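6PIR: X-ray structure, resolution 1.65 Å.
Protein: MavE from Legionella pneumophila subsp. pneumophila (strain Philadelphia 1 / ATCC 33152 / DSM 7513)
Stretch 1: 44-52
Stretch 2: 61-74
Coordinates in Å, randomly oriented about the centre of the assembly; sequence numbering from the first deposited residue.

Stretch 1 44-52: RYQINSRIT
Stretch 2 (61-74) DKLKFTSAIAEAIA

Residues 61-74 form one unbroken stretch of α-helix, part of a helix that extends beyond both ends; residues 44-52 run along it as an irregular segment, helical in phi/psi at 47-49. Chain directions are opposed: Tyr45 CA lies 7.3 Å from Ala70 CA, Ile47 CA 5.8 Å from Thr66 CA, and Ile51 reaches Lys62. Gln46, at phi/psi 54/48, turns its side chain away, whereas its sequence neighbours Tyr45 and Ile47 point toward the helix. Gln46 O accepts hydrogen bonds from Ser49 OG (3.1 Å) and Arg50 NH1 (2.8 Å), while Arg50 N donates to Ile47 O (2.9 Å).

The contact buries 468 Å², mostly by apolar packing, with no direct hydrogen bond across it. Ile47 (m, t) is the central bump. Ile47 CD1 enters the hollow between Thr66, Ile69 and Ala70, 3.5 Å from Thr66 O, 3.6 Å from Ile69 CG2 and 4.2 Å from Ala70 CB; Ile47 CG2 lies 3.7 Å from Phe65 CE2. The short Ala70 leaves room beside Tyr45 (chi1 m); Tyr45 CD2 is 4.0 Å from Ala70 CB, near the ring plane. Ile73 (m, t) covers one ring face, Ile73 CD1 4.1 Å from the Tyr45 centroid in a CH-pi contact, with Ile73 CG2 3.3 Å from Tyr45 OH.

At the other end Ile51 (m, t) places Ile51 CD1 3.9 Å from both Phe65 CD2 and Lys62 CG; the extended Lys62 (m, t, t, t) contributes its aliphatic stem. Phe65 is t, with chi2 76°. At the exposed margin Asn48, chi1 -93°, brings Asn48 OD1 3.2 Å from Thr66 CG2. A water bridges the stretches, donating to Asn48 OD1 (2.9 Å) and hydrogen-bonded to Thr66 OG1 (2.9 Å). Thr66, chi1 p, sets its methyl CG2 3.8 Å from Ile47 CG2, while its OG1 meets the water.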

ATOM      1  N   ARG A  44      -3.323  13.493  -0.078  1.00 69.06           N
ATOM      2  CA  ARG A  44      -1.949  13.660   0.399  1.00 65.93           C
ATOM      3  C   ARG A  44      -1.798  12.747   1.610  1.00 62.75           C
ATOM      4  O   ARG A  44      -2.281  13.068   2.697  1.00 67.56           O
ATOM      5  CB  ARG A  44      -1.654  15.118   0.744  1.00 68.63           C
ATOM      6  N   TYR A  45      -1.154  11.599   1.417  1.00 56.32           N
ATOM      7  CA  TYR A  45      -1.046  10.605   2.477  1.00 52.74           C
ATOM      8  C   TYR A  45       0.209  10.719   3.334  1.00 50.49           C
ATOM      9  O   TYR A  45       0.308   9.998   4.340  1.00 50.29           O
ATOM     10  CB  TYR A  45      -1.118   9.194   1.885  1.00 48.06           C
ATOM     11  CG  TYR A  45      -2.467   8.885   1.301  1.00 47.00           C
ATOM     12  CD1 TYR A  45      -3.626   9.054   2.050  1.00 51.11           C
ATOM     13  CD2 TYR A  45      -2.579   8.371   0.029  1.00 48.47           C
ATOM     14  CE1 TYR A  45      -4.864   8.782   1.507  1.00 53.13           C
ATOM     15  CE2 TYR A  45      -3.800   8.081  -0.516  1.00 53.03           C
ATOM     16  CZ  TYR A  45      -4.949   8.277   0.225  1.00 54.00           C
ATOM     17  OH  TYR A  45      -6.185   7.992  -0.326  1.00 54.49           O
ATOM     18  N   GLN A  46       1.172  11.573   2.968  1.00 45.60           N
ATOM     19  CA  GLN A  46       2.443  11.692   3.692  1.00 46.70           C
ATOM     20  C   GLN A  46       3.147  10.336   3.821  1.00 45.75           C
ATOM     21  O   GLN A  46       3.593   9.947   4.895  1.00 43.88           O
ATOM     22  CB  GLN A  46       2.234  12.302   5.085  1.00 52.54           C
ATOM     23  CG  GLN A  46       1.384  13.554   5.192  1.00 56.99           C
ATOM     24  CD  GLN A  46       1.124  13.893   6.653  1.00 61.80           C
ATOM     25  OE1 GLN A  46       0.779  13.015   7.454  1.00 66.27           O
ATOM     26  NE2 GLN A  46       1.318  15.154   7.015  1.00 63.80           N
ATOM     27  N   ILE A  47       3.239   9.602   2.713  1.00 47.37           N
ATOM     28  CA  ILE A  47       3.838   8.265   2.781  1.00 41.95           C
ATOM     29  C   ILE A  47       5.347   8.359   2.978  1.00 41.81           C
ATOM     30  O   ILE A  47       5.933   7.573   3.738  1.00 41.28           O
ATOM     31  CB  ILE A  47       3.472   7.467   1.516  1.00 40.24           C
ATOM     32  CG1 ILE A  47       1.946   7.353   1.397  1.00 44.16           C
ATOM     33  CG2 ILE A  47       4.103   6.092   1.534  1.00 37.38           C
ATOM     34  CD1 ILE A  47       1.442   7.084  -0.025  1.00 46.63           C
ATOM     35  N   ASN A  48       5.987   9.367   2.358  1.00 44.15           N
ATOM     36  CA  ASN A  48       7.436   9.562   2.468  1.00 46.42           C
ATOM     37  C   ASN A  48       7.926   9.519   3.913  1.00 47.69           C
ATOM     38  O   ASN A  48       8.943   8.881   4.220  1.00 50.05           O
ATOM     39  CB  ASN A  48       7.826  10.903   1.839  1.00 50.28           C
ATOM     40  CG  ASN A  48       8.216  10.778   0.395  1.00 53.42           C
ATOM     41  OD1 ASN A  48       8.439   9.676  -0.093  1.00 54.86           O
ATOM     42  ND2 ASN A  48       8.287  11.909  -0.311  1.00 54.50           N
ATOM     43  N   SER A  49       7.205  10.157   4.822  1.00 47.79           N
ATOM     44  CA  SER A  49       7.717  10.227   6.189  1.00 44.10           C
ATOM     45  C   SER A  49       7.715   8.882   6.917  1.00 42.58           C
ATOM     46  O   SER A  49       8.347   8.768   7.973  1.00 42.61           O
ATOM     47  CB  SER A  49       6.895  11.218   6.992  1.00 48.78           C
ATOM     48  OG  SER A  49       5.572  10.741   7.142  1.00 50.83           O
ATOM     49  N   ARG A  50       7.020   7.875   6.401  1.00 38.43           N
ATOM     50  CA  ARG A  50       6.879   6.590   7.081  1.00 37.69           C
ATOM     51  C   ARG A  50       7.858   5.527   6.575  1.00 34.57           C
ATOM     52  O   ARG A  50       7.847   4.391   7.058  1.00 31.80           O
ATOM     53  CB  ARG A  50       5.428   6.128   6.931  1.00 39.37           C
ATOM     54  CG  ARG A  50       4.417   7.084   7.608  1.00 40.99           C
ATOM     55  CD  ARG A  50       2.997   6.994   7.022  1.00 39.95           C
ATOM     56  NE  ARG A  50       1.975   7.537   7.923  1.00 42.96           N
ATOM     57  CZ  ARG A  50       1.723   8.831   8.090  1.00 42.54           C
ATOM     58  NH1 ARG A  50       2.422   9.733   7.402  1.00 49.68           N
ATOM     59  NH2 ARG A  50       0.769   9.229   8.933  1.00 39.84           N
ATOM     60  N   ILE A  51       8.696   5.861   5.600  1.00 33.51           N
ATOM     61  CA  ILE A  51       9.632   4.890   5.045  1.00 33.84           C
ATOM     62  C   ILE A  51      10.771   4.633   6.016  1.00 32.12           C
ATOM     63  O   ILE A  51      11.417   5.567   6.500  1.00 38.05           O
ATOM     64  CB  ILE A  51      10.166   5.396   3.692  1.00 31.92           C
ATOM     65  CG1 ILE A  51       9.032   5.450   2.675  1.00 29.45           C
ATOM     66  CG2 ILE A  51      11.281   4.495   3.178  1.00 29.25           C
ATOM     67  CD1 ILE A  51       9.443   6.001   1.278  1.00 29.01           C
ATOM     68  N   THR A  52      11.029   3.358   6.304  1.00 31.32           N
ATOM     69  CA  THR A  52      12.130   2.983   7.178  1.00 33.29           C
ATOM     70  C   THR A  52      13.481   3.249   6.532  1.00 33.60           C
ATOM     71  O   THR A  52      13.740   2.835   5.397  1.00 32.90           O
ATOM     72  CB  THR A  52      12.019   1.511   7.539  1.00 34.29           C
ATOM     73  OG1 THR A  52      10.804   1.339   8.270  1.00 31.55           O
ATOM     74  CG2 THR A  52      13.200   1.075   8.384  1.00 34.17           C
ATOM     75  N   ASP A  61      13.275   5.599  -5.877  1.00 21.88           N
ATOM     76  CA  ASP A  61      12.651   4.484  -5.164  1.00 21.14           C
ATOM     77  C   ASP A  61      11.520   4.967  -4.264  1.00 23.37           C
ATOM     78  O   ASP A  61      10.481   4.301  -4.135  1.00 22.89           O
ATOM     79  CB  ASP A  61      13.692   3.746  -4.312  1.00 23.49           C
ATOM     80  CG  ASP A  61      14.558   2.774  -5.119  1.00 29.54           C
ATOM     81  OD1 ASP A  61      14.266   2.501  -6.298  1.00 30.23           O
ATOM     82  OD2 ASP A  61      15.575   2.306  -4.569  1.00 29.93           O
ATOM     83  N   LYS A  62      11.738   6.071  -3.568  1.00 23.14           N
ATOM     84  CA  LYS A  62      10.667   6.643  -2.762  1.00 28.13           C
ATOM     85  C   LYS A  62       9.463   7.005  -3.630  1.00 29.73           C
ATOM     86  O   LYS A  62       8.304   6.779  -3.245  1.00 25.83           O
ATOM     87  CB  LYS A  62      11.175   7.890  -2.064  1.00 32.58           C
ATOM     88  CG  LYS A  62      12.182   7.637  -0.990  1.00 33.61           C
ATOM     89  CD  LYS A  62      12.485   8.935  -0.302  1.00 37.74           C
ATOM     90  CE  LYS A  62      13.834   8.882   0.368  1.00 40.29           C
ATOM     91  NZ  LYS A  62      14.122  10.130   1.114  1.00 43.15           N
ATOM     92  N   LEU A  63       9.716   7.616  -4.794  1.00 26.02           N
ATOM     93  CA  LEU A  63       8.612   8.017  -5.659  1.00 23.73           C
ATOM     94  C   LEU A  63       7.863   6.796  -6.159  1.00 23.84           C
ATOM     95  O   LEU A  63       6.632   6.774  -6.177  1.00 30.80           O
ATOM     96  CB  LEU A  63       9.125   8.845  -6.858  1.00 22.31           C
ATOM     97  N   LYS A  64       8.583   5.772  -6.564  1.00 20.65           N
ATOM     98  CA  LYS A  64       7.926   4.554  -7.016  1.00 28.04           C
ATOM     99  C   LYS A  64       7.059   3.964  -5.903  1.00 27.54           C
ATOM    100  O   LYS A  64       5.898   3.590  -6.128  1.00 26.89           O
ATOM    101  CB  LYS A  64       8.968   3.546  -7.510  1.00 28.80           C
ATOM    102  CG  LYS A  64       9.550   3.864  -8.907  1.00 33.92           C
ATOM    103  CD  LYS A  64      10.348   2.646  -9.442  1.00 37.00           C
ATOM    104  CE  LYS A  64      11.061   2.915 -10.764  1.00 42.79           C
ATOM    105  NZ  LYS A  64      12.313   3.734 -10.642  1.00 45.47           N
ATOM    106  N   PHE A  65       7.599   3.906  -4.685  1.00 25.06           N
ATOM    107  CA  PHE A  65       6.874   3.284  -3.581  1.00 23.96           C
ATOM    108  C   PHE A  65       5.639   4.087  -3.204  1.00 24.19           C
ATOM    109  O   PHE A  65       4.543   3.524  -3.069  1.00 25.06           O
ATOM    110  CB  PHE A  65       7.807   3.108  -2.383  1.00 24.63           C
ATOM    111  CG  PHE A  65       7.104   2.634  -1.154  1.00 23.25           C
ATOM    112  CD1 PHE A  65       6.712   1.316  -1.032  1.00 25.24           C
ATOM    113  CD2 PHE A  65       6.772   3.527  -0.143  1.00 27.31           C
ATOM    114  CE1 PHE A  65       6.037   0.876   0.122  1.00 26.15           C
ATOM    115  CE2 PHE A  65       6.111   3.086   1.003  1.00 28.38           C
ATOM    116  CZ  PHE A  65       5.741   1.758   1.123  1.00 28.35           C
ATOM    117  N   THR A  66       5.796   5.407  -3.021  1.00 23.05           N
ATOM    118  CA  THR A  66       4.680   6.227  -2.552  1.00 28.25           C
ATOM    119  C   THR A  66       3.590   6.283  -3.606  1.00 27.17           C
ATOM    120  O   THR A  66       2.396   6.235  -3.277  1.00 29.04           O
ATOM    121  CB  THR A  66       5.132   7.645  -2.213  1.00 31.39           C
ATOM    122  OG1 THR A  66       5.628   8.272  -3.396  1.00 38.24           O
ATOM    123  CG2 THR A  66       6.225   7.650  -1.141  1.00 24.22           C
ATOM    124  N   SER A  67       3.979   6.405  -4.876  1.00 25.83           N
ATOM    125  CA  SER A  67       2.990   6.349  -5.941  1.00 28.70           C
ATOM    126  C   SER A  67       2.221   5.054  -5.883  1.00 25.47           C
ATOM    127  O   SER A  67       0.984   5.067  -5.976  1.00 25.40           O
ATOM    128  CB  SER A  67       3.659   6.520  -7.311  1.00 29.31           C
ATOM    129  OG  SER A  67       4.122   7.857  -7.415  1.00 33.97           O
ATOM    130  N   ALA A  68       2.926   3.933  -5.686  1.00 23.79           N
ATOM    131  CA  ALA A  68       2.238   2.649  -5.697  1.00 24.21           C
ATOM    132  C   ALA A  68       1.282   2.522  -4.522  1.00 23.28           C
ATOM    133  O   ALA A  68       0.183   1.986  -4.673  1.00 26.09           O
ATOM    134  CB  ALA A  68       3.237   1.503  -5.707  1.00 24.44           C
ATOM    135  N   ILE A  69       1.701   2.959  -3.333  1.00 25.06           N
ATOM    136  CA  ILE A  69       0.816   2.913  -2.169  1.00 25.25           C
ATOM    137  C   ILE A  69      -0.424   3.777  -2.401  1.00 27.17           C
ATOM    138  O   ILE A  69      -1.545   3.375  -2.073  1.00 27.49           O
ATOM    139  CB  ILE A  69       1.555   3.351  -0.897  1.00 27.42           C
ATOM    140  CG1 ILE A  69       2.564   2.284  -0.440  1.00 27.76           C
ATOM    141  CG2 ILE A  69       0.550   3.612   0.224  1.00 33.84           C
ATOM    142  CD1 ILE A  69       1.943   1.016   0.173  1.00 27.23           C
ATOM    143  N   ALA A  70      -0.227   5.021  -2.867  1.00 27.26           N
ATOM    144  CA  ALA A  70      -1.365   5.912  -3.080  1.00 29.56           C
ATOM    145  C   ALA A  70      -2.319   5.327  -4.113  1.00 26.31           C
ATOM    146  O   ALA A  70      -3.546   5.376  -3.931  1.00 27.24           O
ATOM    147  CB  ALA A  70      -0.893   7.314  -3.481  1.00 29.61           C
ATOM    148  N   GLU A  71      -1.768   4.692  -5.154  1.00 26.20           N
ATOM    149  CA  GLU A  71      -2.595   4.070  -6.183  1.00 27.88           C
ATOM    150  C   GLU A  71      -3.331   2.873  -5.626  1.00 25.45           C
ATOM    151  O   GLU A  71      -4.494   2.647  -5.968  1.00 27.25           O
ATOM    152  CB  GLU A  71      -1.736   3.656  -7.375  1.00 29.08           C
ATOM    153  CG  GLU A  71      -1.260   4.867  -8.198  1.00 27.97           C
ATOM    154  CD  GLU A  71       0.093   4.659  -8.867  1.00 25.40           C
ATOM    155  OE1 GLU A  71       0.552   3.515  -9.038  1.00 23.03           O
ATOM    156  OE2 GLU A  71       0.716   5.658  -9.240  1.00 26.07           O
ATOM    157  N   ALA A  72      -2.657   2.093  -4.785  1.00 25.19           N
ATOM    158  CA  ALA A  72      -3.283   0.943  -4.161  1.00 25.65           C
ATOM    159  C   ALA A  72      -4.456   1.373  -3.292  1.00 27.01           C
ATOM    160  O   ALA A  72      -5.542   0.795  -3.380  1.00 27.64           O
ATOM    161  CB  ALA A  72      -2.251   0.176  -3.323  1.00 26.59           C
ATOM    162  N   ILE A  73      -4.263   2.410  -2.476  1.00 27.59           N
ATOM    163  CA  ILE A  73      -5.349   2.908  -1.621  1.00 32.98           C
ATOM    164  C   ILE A  73      -6.524   3.387  -2.471  1.00 32.44           C
ATOM    165  O   ILE A  73      -7.687   3.090  -2.174  1.00 32.67           O
ATOM    166  CB  ILE A  73      -4.834   4.020  -0.691  1.00 34.49           C
ATOM    167  CG1 ILE A  73      -3.816   3.473   0.293  1.00 31.78           C
ATOM    168  CG2 ILE A  73      -5.982   4.719   0.030  1.00 37.39           C
ATOM    169  CD1 ILE A  73      -3.049   4.538   1.005  1.00 32.85           C
ATOM    170  N   ALA A  74      -6.235   4.158  -3.529  1.00 29.02           N
ATOM    171  CA  ALA A  74      -7.270   4.618  -4.446  1.00 32.28           C
ATOM    172  C   ALA A  74      -8.063   3.449  -5.015  1.00 29.46           C
ATOM    173  O   ALA A  74      -9.302   3.474  -5.024  1.00 30.53           O
ATOM    174  CB  ALA A  74      -6.613   5.418  -5.584  1.00 28.70           C
TER
HETATM  175  O   HOH W   1       7.877  10.034  -2.904  1.00 38.14           O